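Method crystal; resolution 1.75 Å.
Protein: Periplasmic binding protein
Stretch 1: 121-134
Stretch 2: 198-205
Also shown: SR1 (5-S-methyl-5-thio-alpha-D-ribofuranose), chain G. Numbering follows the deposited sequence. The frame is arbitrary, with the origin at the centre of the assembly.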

# COMPACT_ATOMS: atom_id res chain seq x y z
N ILE C 121 3.13 -3.84 -3.62
CA ILE C 121 4.54 -4.04 -3.94
C ILE C 121 5.08 -2.78 -4.59
O ILE C 121 6.12 -2.30 -4.21
CB ILE C 121 4.82 -5.23 -4.92
CG1 ILE C 121 4.55 -6.61 -4.33
CG2 ILE C 121 6.27 -5.18 -5.39
CD1 ILE C 121 4.74 -7.73 -5.35
N GLY C 122 4.39 -2.28 -5.62
CA GLY C 122 4.86 -1.10 -6.34
C GLY C 122 4.95 0.17 -5.50
O GLY C 122 5.88 0.96 -5.65
N TYR C 123 4.02 0.30 -4.56
CA TYR C 123 3.98 1.36 -3.60
C TYR C 123 5.10 1.16 -2.56
O TYR C 123 5.86 2.06 -2.28
CB TYR C 123 2.65 1.39 -2.85
CG TYR C 123 2.69 2.51 -1.85
CD1 TYR C 123 2.80 3.81 -2.30
CD2 TYR C 123 2.79 2.27 -0.46
CE1 TYR C 123 2.92 4.85 -1.42
CE2 TYR C 123 2.90 3.34 0.44
CZ TYR C 123 2.96 4.64 -0.07
OH TYR C 123 3.09 5.76 0.73
N LEU C 124 5.23 -0.04 -2.05
CA LEU C 124 6.23 -0.20 -0.98
C LEU C 124 7.64 0.04 -1.48
O LEU C 124 8.43 0.74 -0.82
CB LEU C 124 6.15 -1.57 -0.33
CG LEU C 124 4.95 -1.93 0.54
CD1 LEU C 124 5.10 -3.39 0.95
CD2 LEU C 124 4.78 -1.03 1.76
N ILE C 125 7.98 -0.51 -2.64
CA ILE C 125 9.37 -0.37 -3.09
C ILE C 125 9.61 1.05 -3.56
O ILE C 125 10.69 1.59 -3.30
CB ILE C 125 9.83 -1.44 -4.12
CG1 ILE C 125 11.34 -1.40 -4.29
CG2 ILE C 125 9.11 -1.19 -5.50
CD1 ILE C 125 12.20 -1.87 -3.13
N SER C 126 8.66 1.64 -4.31
CA SER C 126 8.86 3.01 -4.80
C SER C 126 8.98 4.05 -3.65
O SER C 126 9.86 4.92 -3.71
CB SER C 126 7.78 3.44 -5.89
OG SER C 126 7.58 2.43 -6.85
N LYS C 127 8.12 3.96 -2.63
CA LYS C 127 8.22 4.79 -1.41
C LYS C 127 9.53 4.58 -0.66
O LYS C 127 10.07 5.54 -0.13
CB LYS C 127 7.09 4.50 -0.41
CG LYS C 127 7.47 4.98 1.00
CD LYS C 127 6.41 4.75 2.03
CE LYS C 127 6.48 3.40 2.66
NZ LYS C 127 5.24 3.09 3.41
N GLN C 128 10.05 3.35 -0.64
CA GLN C 128 11.31 3.05 0.09
C GLN C 128 12.45 3.84 -0.58
O GLN C 128 13.26 4.46 0.07
CB GLN C 128 11.60 1.57 0.03
CG GLN C 128 12.81 1.13 0.81
CD GLN C 128 12.51 1.09 2.26
OE1 GLN C 128 11.43 1.52 2.68
NE2 GLN C 128 13.43 0.56 3.04
N LEU C 129 12.46 3.87 -1.92
CA LEU C 129 13.43 4.64 -2.63
C LEU C 129 13.25 6.14 -2.26
O LEU C 129 14.22 6.84 -2.00
CB LEU C 129 13.29 4.40 -4.16
CG LEU C 129 14.31 5.09 -5.08
CD1 LEU C 129 14.28 4.47 -6.46
CD2 LEU C 129 14.06 6.57 -5.20
N ALA C 130 12.02 6.64 -2.31
CA ALA C 130 11.72 8.06 -2.10
C ALA C 130 12.17 8.55 -0.77
O ALA C 130 12.87 9.51 -0.68
CB ALA C 130 10.22 8.29 -2.27
N VAL C 131 11.76 7.85 0.26
CA VAL C 131 12.18 8.12 1.61
C VAL C 131 13.73 8.00 1.84
O VAL C 131 14.33 8.83 2.54
CB VAL C 131 11.38 7.22 2.58
CG1 VAL C 131 11.94 7.28 4.00
CG2 VAL C 131 9.93 7.63 2.55
N ASP C 132 14.37 6.95 1.33
CA ASP C 132 15.81 6.85 1.46
C ASP C 132 16.54 8.01 0.87
O ASP C 132 17.60 8.37 1.35
CB ASP C 132 16.31 5.57 0.78
CG ASP C 132 16.18 4.34 1.67
OD1 ASP C 132 15.58 4.46 2.77
OD2 ASP C 132 16.67 3.27 1.25
N PHE C 133 16.02 8.58 -0.21
CA PHE C 133 16.61 9.74 -0.81
C PHE C 133 16.01 11.09 -0.34
O PHE C 133 16.28 12.13 -0.95
CB PHE C 133 16.49 9.59 -2.35
CG PHE C 133 17.53 8.69 -2.94
CD1 PHE C 133 17.34 7.32 -2.97
CD2 PHE C 133 18.72 9.22 -3.45
CE1 PHE C 133 18.30 6.49 -3.51
CE2 PHE C 133 19.67 8.41 -3.99
CZ PHE C 133 19.48 7.04 -4.01
N ALA C 134 15.21 11.09 0.74
CA ALA C 134 14.51 12.32 1.18
C ALA C 134 13.83 13.04 0.01
O ALA C 134 13.87 14.25 -0.04
CB ALA C 134 15.42 13.29 1.90
N ALA C 198 22.35 9.97 -12.93
CA ALA C 198 21.46 9.00 -12.33
C ALA C 198 22.15 8.46 -11.07
O ALA C 198 23.36 8.25 -11.09
CB ALA C 198 21.13 7.89 -13.32
N ASN C 199 21.41 8.30 -9.98
CA ASN C 199 21.99 7.74 -8.74
C ASN C 199 21.10 6.68 -8.05
O ASN C 199 21.39 6.22 -6.95
CB ASN C 199 22.31 8.86 -7.74
CG ASN C 199 21.08 9.69 -7.36
OD1 ASN C 199 19.98 9.51 -7.89
ND2 ASN C 199 21.28 10.65 -6.49
N ALA C 200 20.00 6.27 -8.68
CA ALA C 200 19.21 5.17 -8.14
C ALA C 200 18.66 4.33 -9.25
O ALA C 200 18.43 4.82 -10.35
CB ALA C 200 18.08 5.68 -7.27
N VAL C 201 18.42 3.05 -8.94
CA VAL C 201 17.72 2.14 -9.85
C VAL C 201 16.50 1.54 -9.16
O VAL C 201 16.55 1.06 -8.03
CB VAL C 201 18.63 0.99 -10.32
CG1 VAL C 201 17.87 0.01 -11.22
CG2 VAL C 201 19.88 1.54 -10.96
N LEU C 202 15.39 1.54 -9.88
CA LEU C 202 14.18 0.90 -9.46
C LEU C 202 13.81 -0.11 -10.54
O LEU C 202 13.46 0.23 -11.68
CB LEU C 202 13.09 1.94 -9.25
CG LEU C 202 11.72 1.42 -8.89
CD1 LEU C 202 11.76 0.81 -7.49
CD2 LEU C 202 10.69 2.56 -8.99
N ALA C 203 13.87 -1.36 -10.18
CA ALA C 203 13.75 -2.49 -11.10
C ALA C 203 12.64 -3.38 -10.62
O ALA C 203 12.70 -3.96 -9.53
CB ALA C 203 15.04 -3.26 -11.17
N MET C 204 11.63 -3.53 -11.45
CA MET C 204 10.36 -4.14 -11.03
C MET C 204 10.28 -5.70 -11.21
O MET C 204 9.24 -6.27 -11.08
CB MET C 204 9.22 -3.39 -11.75
CG MET C 204 8.95 -1.94 -11.25
SD MET C 204 8.81 -1.82 -9.40
CE MET C 204 8.03 -0.23 -9.25
N TRP C 205 11.40 -6.35 -11.51
CA TRP C 205 11.51 -7.85 -11.48
C TRP C 205 12.94 -8.19 -11.05
O TRP C 205 13.83 -7.47 -11.48
CB TRP C 205 11.16 -8.38 -12.90
CG TRP C 205 11.38 -9.84 -13.17
CD1 TRP C 205 11.36 -10.87 -12.27
CD2 TRP C 205 11.60 -10.42 -14.42
NE1 TRP C 205 11.58 -12.06 -12.90
CE2 TRP C 205 11.73 -11.81 -14.23
CE3 TRP C 205 11.72 -9.90 -15.71
CZ2 TRP C 205 11.98 -12.69 -15.29
CZ3 TRP C 205 11.97 -10.76 -16.74
CH2 TRP C 205 12.08 -12.12 -16.55
CS SR1 G . 7.86 -10.77 -16.60
S SR1 G . 6.69 -10.55 -15.28
C5 SR1 G . 7.90 -10.82 -13.96
C4 SR1 G . 7.25 -10.71 -12.59
O4 SR1 G . 6.23 -11.66 -12.56
C1 SR1 G . 6.18 -12.35 -11.30
O1 SR1 G . 4.97 -12.04 -10.70
C2 SR1 G . 7.33 -11.89 -10.43
O2 SR1 G . 7.01 -11.15 -9.22
C3 SR1 G . 8.14 -11.05 -11.40
O3 SR1 G . 8.61 -9.87 -10.77

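A helix that packs on a β-strand usually does so mainly through side chains, because the backbone hydrogen bonds of each element are spent elsewhere. The pairing of residues 121-134 with 198-205 in this periplasmic binding protein illustrates the principle. The axes of helix 121-132 and strand 200-203 run almost exactly antiparallel, at 176°, with a closest approach of 9.7 Å, and no hydrogen bond crosses between the stretches. The 384 Å² they bury together is held by van der Waals packing, with contacting residues recurring every three or four positions along the helix.

The first contact comes at Gly122. Lacking a side chain, it meets the end of Met204 with its backbone, O lying 4.4 Å from Met204 CE. The CA-to-CB bond of Met204 points sideways, but its long, flexible chain (m, m, t) brings the thioether end nearer to the helix.

One turn on, Ile125 points toward the strand in the t rotamer. Its CG2 lies 3.9 Å from Leu202 CD1 and 4.0 Å from Met204 SD, so the single β-branch methyl CG2 touches two neighbours. Ser126 follows, a polar residue in buried apolar company. Its hydroxyl is satisfied within the helix, donating from OG to Gly122 O at 2.5 Å. That same carbonyl also accepts the backbone hydrogen bond from Ser126 N at 3.2 Å. With its hydrogen bond made locally, the small side chain can lie against hydrocarbon: OG is 3.6 Å from Met204 CE and 3.8 Å from Leu202 CD2.

Leu129, next along this face, reaches toward the strand with CD1, which sits 3.9 Å from Leu202 CB and 4.1 Å from Ala200 CB. The alternation of the strand explains the choice of partners: Ala200 and Leu202 point toward the helix, whereas Val201 and Ala203 point away. Leu202 fills the middle of the contact, reaching Ile125, Ser126 and Leu129, while the methyl of Ala200 is in contact with both Leu129 and Phe133.

Phe133, the first residue to leave helical phi/psi, extends the contact beyond the last helical turn. Its ring tip, CZ, packs 3.8 Å from Ala200 CB and 3.6 Å from Asn199 O, while CE2 comes within 3.7 Å of Asn199 ND2. A broad, rigid ring suits this place, since it spans both the strand's first residue and the loop before it. Asn199 is partly exposed, and its OD1 is hydrogen-bonded elsewhere in the structure.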